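Local coordinates for protein precorrin-6y methylase (Rhodobacter capsulatus, PDB 3NJR) that is the C-terminal domain of an S-adenosyl-L-methionine-dependent precorrin-6Y methyltransferase of cobalamin biosynthesis, a part probably responsible for one methylation and the decarboxylation of the corrinoid precursor, at residues G132-W141 with L162-H170; V24-F32 with S41-A49. All coordinates share one frame; numbering follows the deposited sequence.

Contact 1: residues G132-W141 with L162-H170; sequences GSQALYDRLW and LLTQLHARH
Helix 134-141 and helix 162-170 run side by side in roughly the same direction, their axes 11.9 Å apart at closest approach and crossing at -29°. The backbones diverge from Gln134 and Leu162, whose CA atoms lie 7.5 Å apart, to Trp141 and His170, and longer side chains bridge the widening gap. In the middle, Leu166 sets CD2 over the centre of one face of the Tyr137 ring, a CH-pi contact 3.7 Å from the centroid, while Leu162 CD2 lies at the ring edge, beside CE1. Tyr137 CG stands anti to its carbonyl carbon (chi1 -70°), which directs the ring into the groove. Both helices pack on one side of the Rossmann-like sheet of a class I methyltransferase: Tyr137 also touches Ile128 and Ala152, and Leu166 touches Trp200. At the diverging ends the Trp141 six-membered ring and the His170 imidazole stack face to face, centroids 3.8 Å apart and planes 20° from parallel; CB of Arg169 covers the other imidazole face. Toward the outer side, Arg169 NH1 gives a weak hydrogen bond to Gln134 OE1 (3.1 Å). Gln134 NE2 turns back to Asp138 OD1 at 2.9 Å, meeting the oxygen from above the carboxylate plane. Ser133, the N-cap, accepts a nearly straight bond from Leu136 N through OG (3.2 Å).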
loop_
_atom_site.group_PDB
_atom_site.type_symbol
_atom_site.label_atom_id
_atom_site.label_comp_id
_atom_site.label_asym_id
_atom_site.label_seq_id
_atom_site.Cartn_x
_atom_site.Cartn_y
_atom_site.Cartn_z
ATOM N N GLY A 132 3.053 19.593 14.751
ATOM C CA GLY A 132 2.296 20.448 13.846
ATOM C C GLY A 132 0.824 20.451 14.207
ATOM O O GLY A 132 0.115 19.458 14.011
ATOM N N SER A 133 0.384 21.582 14.745
ATOM C CA SER A 133 -0.993 21.791 15.172
ATOM C C SER A 133 -1.614 22.834 14.250
ATOM O O SER A 133 -0.904 23.433 13.436
ATOM C CB SER A 133 -1.000 22.273 16.631
ATOM O OG SER A 133 -0.406 23.563 16.768
ATOM N N GLN A 134 -2.926 23.055 14.373
ATOM C CA GLN A 134 -3.609 24.105 13.601
ATOM C C GLN A 134 -3.102 25.468 14.037
ATOM O O GLN A 134 -2.963 26.370 13.210
ATOM C CB GLN A 134 -5.136 24.017 13.737
ATOM C CG GLN A 134 -5.930 25.057 12.921
ATOM C CD GLN A 134 -5.845 24.865 11.389
ATOM O OE1 GLN A 134 -6.067 23.755 10.867
ATOM N NE2 GLN A 134 -5.546 25.958 10.665
ATOM N N ALA A 135 -2.808 25.597 15.335
ATOM C CA ALA A 135 -2.210 26.818 15.909
ATOM C C ALA A 135 -0.930 27.209 15.161
ATOM O O ALA A 135 -0.851 28.292 14.556
ATOM C CB ALA A 135 -1.927 26.635 17.410
ATOM N N LEU A 136 0.046 26.305 15.194
ATOM C CA LEU A 136 1.284 26.443 14.436
ATOM C C LEU A 136 1.084 26.909 12.999
ATOM O O LEU A 136 1.740 27.849 12.551
ATOM C CB LEU A 136 2.059 25.126 14.458
ATOM C CG LEU A 136 3.373 25.151 13.689
ATOM C CD1 LEU A 136 4.353 26.119 14.328
ATOM C CD2 LEU A 136 3.942 23.741 13.613
ATOM N N TYR A 137 0.162 26.260 12.289
ATOM C CA TYR A 137 -0.143 26.647 10.911
ATOM C C TYR A 137 -0.829 28.021 10.757
ATOM O O TYR A 137 -0.573 28.737 9.795
ATOM C CB TYR A 137 -0.889 25.526 10.171
ATOM C CG TYR A 137 -0.022 24.310 9.886
ATOM C CD1 TYR A 137 -0.246 23.104 10.546
ATOM C CD2 TYR A 137 1.034 24.371 8.980
ATOM C CE1 TYR A 137 0.553 21.966 10.306
ATOM C CE2 TYR A 137 1.847 23.246 8.729
ATOM C CZ TYR A 137 1.585 22.053 9.398
ATOM O OH TYR A 137 2.355 20.942 9.173
ATOM N N ASP A 138 -1.677 28.413 11.702
ATOM C CA ASP A 138 -2.311 29.738 11.611
ATOM C C ASP A 138 -1.241 30.799 11.799
ATOM O O ASP A 138 -1.161 31.759 11.015
ATOM C CB ASP A 138 -3.445 29.914 12.635
ATOM C CG ASP A 138 -4.580 28.910 12.442
ATOM O OD1 ASP A 138 -4.990 28.691 11.280
ATOM O OD2 ASP A 138 -5.059 28.343 13.459
ATOM N N ARG A 139 -0.411 30.595 12.824
ATOM C CA ARG A 139 0.766 31.435 13.071
ATOM C C ARG A 139 1.741 31.445 11.870
ATOM O O ARG A 139 2.105 32.520 11.377
ATOM C CB ARG A 139 1.456 31.020 14.384
ATOM C CG ARG A 139 1.345 31.986 15.595
ATOM C CD ARG A 139 0.015 32.763 15.726
ATOM N NE ARG A 139 -1.008 31.966 16.396
ATOM C CZ ARG A 139 -2.303 32.001 16.091
ATOM N NH1 ARG A 139 -2.754 32.790 15.118
ATOM N NH2 ARG A 139 -3.149 31.228 16.752
ATOM N N LEU A 140 2.125 30.268 11.367
ATOM C CA LEU A 140 2.960 30.221 10.166
ATOM C C LEU A 140 2.279 30.985 9.052
ATOM O O LEU A 140 2.937 31.738 8.342
ATOM C CB LEU A 140 3.260 28.793 9.696
ATOM C CG LEU A 140 4.216 27.886 10.479
ATOM C CD1 LEU A 140 4.264 26.489 9.851
ATOM C CD2 LEU A 140 5.597 28.484 10.577
ATOM N N TRP A 141 0.960 30.829 8.914
ATOM C CA TRP A 141 0.263 31.506 7.824
ATOM C C TRP A 141 0.296 33.029 7.887
ATOM O O TRP A 141 0.340 33.691 6.843
ATOM C CB TRP A 141 -1.164 31.004 7.609
ATOM C CG TRP A 141 -1.419 31.007 6.149
ATOM C CD1 TRP A 141 -2.073 31.967 5.416
ATOM C CD2 TRP A 141 -0.909 30.061 5.207
ATOM N NE1 TRP A 141 -2.034 31.651 4.070
ATOM C CE2 TRP A 141 -1.327 30.485 3.915
ATOM C CE3 TRP A 141 -0.148 28.884 5.328
ATOM C CZ2 TRP A 141 -1.009 29.772 2.755
ATOM C CZ3 TRP A 141 0.156 28.171 4.181
ATOM C CH2 TRP A 141 -0.272 28.620 2.906
ATOM N N LEU A 162 -5.167 16.894 9.023
ATOM C CA LEU A 162 -4.673 18.260 8.998
ATOM C C LEU A 162 -3.964 18.608 7.688
ATOM O O LEU A 162 -4.256 19.636 7.085
ATOM C CB LEU A 162 -3.786 18.484 10.223
ATOM C CG LEU A 162 -3.184 19.860 10.484
ATOM C CD1 LEU A 162 -4.285 20.918 10.569
ATOM C CD2 LEU A 162 -2.326 19.810 11.751
ATOM N N LEU A 163 -3.072 17.739 7.224
ATOM C CA LEU A 163 -2.413 17.949 5.930
ATOM C C LEU A 163 -3.409 18.017 4.780
ATOM O O LEU A 163 -3.336 18.907 3.926
ATOM C CB LEU A 163 -1.361 16.871 5.683
ATOM C CG LEU A 163 0.093 17.127 6.139
ATOM C CD1 LEU A 163 0.264 18.037 7.370
ATOM C CD2 LEU A 163 0.802 15.822 6.362
ATOM N N THR A 164 -4.364 17.091 4.779
ATOM C CA THR A 164 -5.430 17.050 3.770
ATOM C C THR A 164 -6.231 18.337 3.730
ATOM O O THR A 164 -6.575 18.823 2.638
ATOM C CB THR A 164 -6.379 15.893 4.045
ATOM O OG1 THR A 164 -5.608 14.760 4.486
ATOM C CG2 THR A 164 -7.167 15.531 2.794
ATOM N N GLN A 165 -6.521 18.880 4.918
ATOM C CA GLN A 165 -7.203 20.172 5.050
ATOM C C GLN A 165 -6.356 21.304 4.525
ATOM O O GLN A 165 -6.837 22.147 3.764
ATOM C CB GLN A 165 -7.569 20.440 6.501
ATOM C CG GLN A 165 -8.944 19.911 6.865
ATOM C CD GLN A 165 -9.110 19.654 8.357
ATOM O OE1 GLN A 165 -8.465 20.304 9.202
ATOM N NE2 GLN A 165 -9.983 18.694 8.691
ATOM N N LEU A 166 -5.089 21.316 4.935
ATOM C CA LEU A 166 -4.119 22.260 4.405
ATOM C C LEU A 166 -4.127 22.192 2.888
ATOM O O LEU A 166 -4.290 23.222 2.239
ATOM C CB LEU A 166 -2.706 21.981 4.944
ATOM C CG LEU A 166 -2.030 22.761 6.086
ATOM C CD1 LEU A 166 -2.654 24.134 6.342
ATOM C CD2 LEU A 166 -1.900 21.949 7.363
ATOM N N HIS A 167 -3.973 20.982 2.332
ATOM C CA HIS A 167 -4.085 20.764 0.870
ATOM C C HIS A 167 -5.359 21.327 0.240
ATOM O O HIS A 167 -5.280 21.991 -0.775
ATOM C CB HIS A 167 -3.947 19.290 0.481
ATOM C CG HIS A 167 -3.822 19.076 -0.993
ATOM N ND1 HIS A 167 -4.875 18.657 -1.775
ATOM C CD2 HIS A 167 -2.779 19.266 -1.838
ATOM C CE1 HIS A 167 -4.483 18.579 -3.035
ATOM N NE2 HIS A 167 -3.216 18.947 -3.100
ATOM N N ALA A 168 -6.519 21.071 0.842
ATOM C CA ALA A 168 -7.803 21.606 0.321
ATOM C C ALA A 168 -7.830 23.131 0.325
ATOM O O ALA A 168 -8.298 23.741 -0.650
ATOM C CB ALA A 168 -9.011 21.033 1.082
ATOM N N ARG A 169 -7.311 23.746 1.401
ATOM C CA ARG A 169 -7.256 25.227 1.508
ATOM C C ARG A 169 -6.226 25.846 0.566
ATOM O O ARG A 169 -6.525 26.823 -0.122
ATOM C CB ARG A 169 -6.985 25.691 2.953
ATOM C CG ARG A 169 -8.183 25.505 3.927
ATOM C CD ARG A 169 -7.811 25.161 5.428
ATOM N NE ARG A 169 -6.794 26.043 6.037
ATOM C CZ ARG A 169 -6.357 25.960 7.301
ATOM N NH1 ARG A 169 -6.844 25.036 8.133
ATOM N NH2 ARG A 169 -5.425 26.810 7.737
ATOM N N HIS A 170 -5.022 25.269 0.514
ATOM C CA HIS A 170 -3.876 25.981 -0.079
ATOM C C HIS A 170 -3.307 25.382 -1.368
ATOM O O HIS A 170 -2.512 26.023 -2.038
ATOM C CB HIS A 170 -2.778 26.193 0.977
ATOM C CG HIS A 170 -3.287 26.746 2.279
ATOM N ND1 HIS A 170 -3.828 28.015 2.399
ATOM C CD2 HIS A 170 -3.333 26.201 3.520
ATOM C CE1 HIS A 170 -4.178 28.223 3.657
ATOM N NE2 HIS A 170 -3.890 27.136 4.359
#

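Contact 2: residues V24-F32 with S41-A49; sequences VPGRPESAF and SPMRALTLA
Arg44 reaches from helix 41-49 across the irregular segment 24-32, which folds against the helix's first turns and brings Gly26 CA to 4.3 Å from Ala45 CA. From CB the chain runs out extended as far as CD, then bends at chi3 (-26°), bringing the guanidinium up to Phe32. CZ lies 3.9 Å from Phe32 CE2, which sits over one guanidinium face, toward its rim, the two planes inclined by 53°. NH1 donates to Arg27 O at 2.9 Å, in the carbonyl plane and on a lone pair; NH2 adds a weak bond to the same oxygen and continues to Thr39 O. A salt bridge from NH1 to Glu72 OE1 further fixes the group, and Glu72 OE2 pairs with Arg27 NH1, whose side chain also bonds Ser22 O through NE. At the start of the helix, Ser41 OG donates to Gly26 O (2.7 Å) from above the carbonyl plane, while Ser41 N bonds to Glu29 OE2 at 3.2 Å, almost straight. Gly26, at positive phi and with no side chain, lets the backbone pass close by Ala45 CB. Next to it Pro25 CG rests on Leu48 CB, 3.8 Å away. The loop is thus wedged between helix 41-51 and helix 68-75, with Phe32 on Val71, while the far side of helix 41-51 turns Met43 and Leu46 to strand 173-185.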
loop_
_atom_site.group_PDB
_atom_site.type_symbol
_atom_site.label_atom_id
_atom_site.label_comp_id
_atom_site.label_asym_id
_atom_site.label_seq_id
_atom_site.Cartn_x
_atom_site.Cartn_y
_atom_site.Cartn_z
ATOM N N VAL A 24 24.278 13.503 -2.129
ATOM C CA VAL A 24 22.833 13.724 -2.211
ATOM C C VAL A 24 22.126 13.327 -0.910
ATOM O O VAL A 24 22.686 12.576 -0.106
ATOM C CB VAL A 24 22.184 13.000 -3.426
ATOM C CG1 VAL A 24 22.780 13.481 -4.731
ATOM C CG2 VAL A 24 22.286 11.464 -3.288
ATOM N N PRO A 25 20.899 13.845 -0.693
ATOM C CA PRO A 25 20.077 13.503 0.474
ATOM C C PRO A 25 19.803 12.011 0.606
ATOM O O PRO A 25 20.032 11.253 -0.334
ATOM C CB PRO A 25 18.773 14.242 0.198
ATOM C CG PRO A 25 19.227 15.455 -0.556
ATOM C CD PRO A 25 20.330 14.979 -1.445
ATOM N N GLY A 26 19.315 11.596 1.764
ATOM C CA GLY A 26 19.041 10.200 2.002
ATOM C C GLY A 26 20.285 9.417 2.360
ATOM O O GLY A 26 20.376 8.237 2.053
ATOM N N ARG A 27 21.259 10.052 3.007
ATOM C CA ARG A 27 22.421 9.315 3.502
ATOM C C ARG A 27 22.015 8.375 4.643
ATOM O O ARG A 27 20.987 8.588 5.292
ATOM C CB ARG A 27 23.510 10.282 3.935
ATOM C CG ARG A 27 24.148 11.029 2.776
ATOM C CD ARG A 27 24.831 12.263 3.295
ATOM N NE ARG A 27 25.175 13.203 2.235
ATOM C CZ ARG A 27 24.432 14.238 1.845
ATOM N NH1 ARG A 27 23.244 14.494 2.393
ATOM N NH2 ARG A 27 24.891 15.011 0.878
ATOM N N PRO A 28 22.803 7.318 4.891
ATOM C CA PRO A 28 22.351 6.346 5.893
ATOM C C PRO A 28 22.147 6.995 7.263
ATOM O O PRO A 28 22.773 8.029 7.559
ATOM C CB PRO A 28 23.514 5.344 5.958
ATOM C CG PRO A 28 24.285 5.555 4.733
ATOM C CD PRO A 28 24.159 7.005 4.411
ATOM N N GLU A 29 21.291 6.373 8.078
ATOM C CA GLU A 29 20.937 6.846 9.430
ATOM C C GLU A 29 22.146 6.791 10.365
ATOM O O GLU A 29 22.136 7.370 11.444
ATOM C CB GLU A 29 19.766 6.022 10.026
ATOM C CG GLU A 29 18.416 6.005 9.210
ATOM C CD GLU A 29 18.305 4.895 8.078
ATOM O OE1 GLU A 29 19.352 4.322 7.636
ATOM O OE2 GLU A 29 17.149 4.607 7.626
ATOM N N SER A 30 23.193 6.094 9.949
ATOM C CA SER A 30 24.413 6.016 10.739
ATOM C C SER A 30 25.365 7.187 10.484
ATOM O O SER A 30 26.392 7.295 11.144
ATOM C CB SER A 30 25.121 4.699 10.473
ATOM O OG SER A 30 25.100 4.420 9.080
ATOM N N ALA A 31 25.045 8.060 9.534
ATOM C CA ALA A 31 25.884 9.239 9.302
ATOM C C ALA A 31 25.544 10.383 10.281
ATOM O O ALA A 31 26.086 11.489 10.187
ATOM C CB ALA A 31 25.793 9.698 7.845
ATOM N N PHE A 32 24.653 10.094 11.234
ATOM C CA PHE A 32 24.131 11.089 12.160
ATOM C C PHE A 32 24.072 10.509 13.568
ATOM O O PHE A 32 23.635 9.362 13.770
ATOM C CB PHE A 32 22.698 11.517 11.776
ATOM C CG PHE A 32 22.494 11.802 10.310
ATOM C CD1 PHE A 32 22.560 13.106 9.828
ATOM C CD2 PHE A 32 22.201 10.769 9.413
ATOM C CE1 PHE A 32 22.366 13.381 8.461
ATOM C CE2 PHE A 32 22.011 11.019 8.052
ATOM C CZ PHE A 32 22.094 12.327 7.573
ATOM N N SER A 41 16.042 7.206 6.082
ATOM C CA SER A 41 16.819 7.689 4.953
ATOM C C SER A 41 15.997 7.915 3.635
ATOM O O SER A 41 16.097 8.985 3.023
ATOM C CB SER A 41 18.073 6.820 4.794
ATOM O OG SER A 41 18.528 6.830 3.462
ATOM N N PRO A 42 15.144 6.942 3.226
ATOM C CA PRO A 42 14.339 7.194 2.019
ATOM C C PRO A 42 13.311 8.328 2.197
ATOM O O PRO A 42 12.976 9.032 1.234
ATOM C CB PRO A 42 13.622 5.853 1.789
ATOM C CG PRO A 42 14.397 4.848 2.600
ATOM C CD PRO A 42 14.842 5.615 3.799
ATOM N N MET A 43 12.811 8.510 3.414
ATOM C CA MET A 43 11.866 9.590 3.648
ATOM C C MET A 43 12.613 10.920 3.633
ATOM O O MET A 43 12.096 11.930 3.128
ATOM C CB MET A 43 11.059 9.383 4.931
ATOM C CG MET A 43 9.902 10.396 5.133
ATOM S SD MET A 43 8.392 10.206 4.089
ATOM C CE MET A 43 7.990 8.479 4.391
ATOM N N ARG A 44 13.844 10.902 4.148
ATOM C CA ARG A 44 14.685 12.084 4.128
ATOM C C ARG A 44 15.017 12.522 2.702
ATOM O O ARG A 44 15.036 13.726 2.406
ATOM C CB ARG A 44 15.962 11.893 4.932
ATOM C CG ARG A 44 16.453 13.180 5.532
ATOM C CD ARG A 44 17.605 13.006 6.507
ATOM N NE ARG A 44 17.649 11.693 7.142
ATOM C CZ ARG A 44 18.405 10.682 6.711
ATOM N NH1 ARG A 44 19.160 10.837 5.628
ATOM N NH2 ARG A 44 18.412 9.524 7.356
ATOM N N ALA A 45 15.244 11.563 1.812
ATOM C CA ALA A 45 15.377 11.906 0.405
ATOM C C ALA A 45 14.115 12.589 -0.127
ATOM O O ALA A 45 14.202 13.627 -0.791
ATOM C CB ALA A 45 15.734 10.682 -0.432
ATOM N N LEU A 46 12.941 12.037 0.179
ATOM C CA LEU A 46 11.692 12.576 -0.400
ATOM C C LEU A 46 11.447 14.003 0.055
ATOM O O LEU A 46 11.068 14.878 -0.749
ATOM C CB LEU A 46 10.482 11.720 -0.070
ATOM C CG LEU A 46 10.405 10.424 -0.856
ATOM C CD1 LEU A 46 9.391 9.491 -0.198
ATOM C CD2 LEU A 46 10.076 10.661 -2.339
ATOM N N THR A 47 11.674 14.211 1.347
ATOM C CA THR A 47 11.479 15.490 1.996
ATOM C C THR A 47 12.417 16.546 1.392
ATOM O O THR A 47 11.963 17.566 0.847
ATOM C CB THR A 47 11.714 15.329 3.495
ATOM O OG1 THR A 47 10.773 14.378 4.005
ATOM C CG2 THR A 47 11.560 16.644 4.221
ATOM N N LEU A 48 13.719 16.293 1.433
ATOM C CA LEU A 48 14.627 17.209 0.758
ATOM C C LEU A 48 14.292 17.476 -0.697
ATOM O O LEU A 48 14.390 18.622 -1.143
ATOM C CB LEU A 48 16.095 16.862 0.998
ATOM C CG LEU A 48 16.378 17.538 2.343
ATOM C CD1 LEU A 48 16.254 16.574 3.516
ATOM C CD2 LEU A 48 17.710 18.163 2.314
ATOM N N ALA A 49 13.838 16.466 -1.427
ATOM C CA ALA A 49 13.359 16.710 -2.795
ATOM C C ALA A 49 12.230 17.762 -2.826
ATOM O O ALA A 49 12.235 18.679 -3.673
ATOM C CB ALA A 49 12.919 15.415 -3.448
#

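Overall arrangement
Contact 2 lies wholly ahead of contact 1 in the sequence, and the chain's centre falls between them; their own centres are 25 Å apart and their nearest atoms about 10 Å. The bound S-adenosyl-L-homocysteine gives them a common reference: Arg44 of contact 2 comes within about 5 Å of it, and Gly132, at the loop end of contact 1, within about 7 Å. Strand 188-203 also meets both, through Gln197 and Gln199 beside helix 41-51 and Leu198 and Trp200 beside helix 157-170. Both regions also meet the second subunit of the four-chain assembly: His167 on helix 157-170 bonds Arg189 of the second subunit, and Pro25 packs on Val24 of that subunit.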